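Local coordinates for fibrinogen-binding protein (PDB 3T49) that probably inhibits the complement C3 convertase, as a secreted staphylococcal virulence factor that blunts innate immunity, at residues N17-A22 against E66-I71. Numbering follows the deposited sequence.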
loop_
_atom_site.group_PDB
_atom_site.type_symbol
_atom_site.label_atom_id
_atom_site.label_comp_id
_atom_site.label_asym_id
_atom_site.label_seq_id
_atom_site.Cartn_x
_atom_site.Cartn_y
_atom_site.Cartn_z
ATOM N N ASN A 17 -0.634 7.717 1.938
ATOM C CA ASN A 17 -1.657 8.703 2.311
ATOM C C ASN A 17 -2.234 9.445 1.103
ATOM O O ASN A 17 -3.404 9.761 1.045
ATOM C CB ASN A 17 -1.109 9.692 3.350
ATOM C CG ASN A 17 -0.816 9.039 4.694
ATOM O OD1 ASN A 17 -1.623 8.287 5.218
ATOM N ND2 ASN A 17 0.356 9.311 5.238
ATOM N N VAL A 18 -1.380 9.713 0.122
ATOM C CA VAL A 18 -1.797 10.308 -1.128
ATOM C C VAL A 18 -2.815 9.380 -1.812
ATOM O O VAL A 18 -3.882 9.812 -2.268
ATOM C CB VAL A 18 -0.564 10.584 -2.038
ATOM C CG1 VAL A 18 -0.944 10.718 -3.480
ATOM C CG2 VAL A 18 0.152 11.860 -1.573
ATOM N N TYR A 19 -2.498 8.091 -1.918
ATOM C CA TYR A 19 -3.415 7.172 -2.548
ATOM C C TYR A 19 -4.703 7.043 -1.742
ATOM O O TYR A 19 -5.766 6.945 -2.339
ATOM C CB TYR A 19 -2.756 5.789 -2.793
ATOM C CG TYR A 19 -2.065 5.705 -4.132
ATOM C CD1 TYR A 19 -0.775 6.174 -4.310
ATOM C CD2 TYR A 19 -2.736 5.222 -5.240
ATOM C CE1 TYR A 19 -0.152 6.143 -5.553
ATOM C CE2 TYR A 19 -2.129 5.196 -6.473
ATOM C CZ TYR A 19 -0.851 5.653 -6.617
ATOM O OH TYR A 19 -0.222 5.626 -7.853
ATOM N N ALA A 20 -4.625 7.087 -0.418
ATOM C CA ALA A 20 -5.843 7.014 0.402
ATOM C C ALA A 20 -6.741 8.207 0.156
ATOM O O ALA A 20 -7.969 8.059 0.112
ATOM C CB ALA A 20 -5.492 6.891 1.896
ATOM N N LEU A 21 -6.162 9.389 -0.023
ATOM C CA LEU A 21 -6.962 10.577 -0.367
ATOM C C LEU A 21 -7.642 10.408 -1.723
ATOM O O LEU A 21 -8.861 10.667 -1.873
ATOM C CB LEU A 21 -6.107 11.854 -0.363
ATOM C CG LEU A 21 -5.695 12.320 1.026
ATOM C CD1 LEU A 21 -4.607 13.348 0.968
ATOM C CD2 LEU A 21 -6.905 12.889 1.790
ATOM N N ALA A 22 -6.892 9.994 -2.742
ATOM C CA ALA A 22 -7.447 9.764 -4.056
ATOM C C ALA A 22 -8.567 8.723 -4.018
ATOM O O ALA A 22 -9.564 8.842 -4.719
ATOM C CB ALA A 22 -6.333 9.296 -5.020
ATOM N N GLU A 66 -4.481 -0.699 -9.261
ATOM C CA GLU A 66 -5.941 -0.730 -9.416
ATOM C C GLU A 66 -6.529 0.678 -9.379
ATOM O O GLU A 66 -7.392 1.028 -10.207
ATOM C CB GLU A 66 -6.612 -1.628 -8.375
ATOM C CG GLU A 66 -6.398 -3.083 -8.692
ATOM C CD GLU A 66 -6.633 -4.036 -7.559
ATOM O OE1 GLU A 66 -6.640 -3.620 -6.398
ATOM O OE2 GLU A 66 -6.736 -5.257 -7.837
ATOM N N ILE A 67 -6.070 1.486 -8.438
ATOM C CA ILE A 67 -6.573 2.840 -8.293
ATOM C C ILE A 67 -6.173 3.669 -9.498
ATOM O O ILE A 67 -7.024 4.378 -10.074
ATOM C CB ILE A 67 -6.077 3.455 -6.984
ATOM C CG1 ILE A 67 -6.777 2.777 -5.797
ATOM C CG2 ILE A 67 -6.321 4.947 -6.976
ATOM C CD1 ILE A 67 -6.121 3.096 -4.463
ATOM N N ASP A 68 -4.926 3.586 -9.929
ATOM C CA ASP A 68 -4.484 4.296 -11.114
ATOM C C ASP A 68 -5.329 3.908 -12.340
ATOM O O ASP A 68 -5.742 4.773 -13.124
ATOM C CB ASP A 68 -3.016 3.996 -11.443
ATOM C CG ASP A 68 -2.035 4.671 -10.519
ATOM O OD1 ASP A 68 -2.411 5.594 -9.804
ATOM O OD2 ASP A 68 -0.818 4.290 -10.573
ATOM N N GLU A 69 -5.601 2.630 -12.516
ATOM C CA GLU A 69 -6.318 2.186 -13.701
ATOM C C GLU A 69 -7.763 2.640 -13.679
ATOM O O GLU A 69 -8.277 3.039 -14.731
ATOM C CB GLU A 69 -6.137 0.686 -13.900
ATOM C CG GLU A 69 -4.699 0.379 -14.375
ATOM C CD GLU A 69 -4.445 -1.044 -14.776
ATOM O OE1 GLU A 69 -5.297 -1.895 -14.501
ATOM O OE2 GLU A 69 -3.366 -1.272 -15.365
ATOM N N ILE A 70 -8.412 2.694 -12.527
ATOM C CA ILE A 70 -9.790 3.199 -12.501
ATOM C C ILE A 70 -9.789 4.694 -12.809
ATOM O O ILE A 70 -10.611 5.199 -13.609
ATOM C CB ILE A 70 -10.460 2.968 -11.152
ATOM C CG1 ILE A 70 -10.732 1.484 -10.931
ATOM C CG2 ILE A 70 -11.808 3.703 -11.070
ATOM C CD1 ILE A 70 -11.088 1.160 -9.471
ATOM N N ILE A 71 -8.890 5.433 -12.174
ATOM C CA ILE A 71 -8.891 6.891 -12.279
ATOM C C ILE A 71 -8.431 7.347 -13.676
ATOM O O ILE A 71 -8.913 8.369 -14.189
ATOM C CB ILE A 71 -8.086 7.473 -11.102
ATOM C CG1 ILE A 71 -8.925 7.309 -9.824
ATOM C CG2 ILE A 71 -7.690 8.940 -11.342
ATOM C CD1 ILE A 71 -8.242 7.723 -8.560
#
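Tyr19 and Ile67 bring their CA atoms nearest where two short helical segments, 17-22 and 66-71, run in broadly the same direction, their axes 40° apart. The axes come no closer than 11.1 Å, a wide spacing, spanned chiefly by the long side chain of Tyr19. Its CB sets off to the flank of Ile67, but a first torsion of -89° swings the ring across the gap, and its CD2 edge comes to rest against the aliphatic branches of Ile67. CG2 of Ile67 lies 4.0 Å from CD2 of Tyr19, and CD1 of the same isoleucine almost as near.

Farther along that edge the phenol reaches Asp68. The OH of Tyr19 lies 2.9 Å from OD1 of Asp68 and 3.1 Å from OD2, so its one proton can go to either carboxylate oxygen, with OD1 the nearer. OD1 lies near the ring plane, while the carboxylate is turned 47° from it. OD2 also bonds a glycerol molecule, probably from the crystallisation liquor.

One turn on, Ala22 and Ile71 meet loosely, CB of the alanine 4.3 Å from CD1 of the isoleucine.

Buried Ile67 at one end of the ring edge and a polar bond at the other illustrate how a tyrosine can span from core to surface. In the helical bundle of this SCIN-family protein, the contact joins helix 16-22 to the C-terminal part of helix 50-72, where Tyr19 also stacks on Tyr64; Ile34 touches both Tyr19 and Ile67, bringing helix 28-47 into the packing.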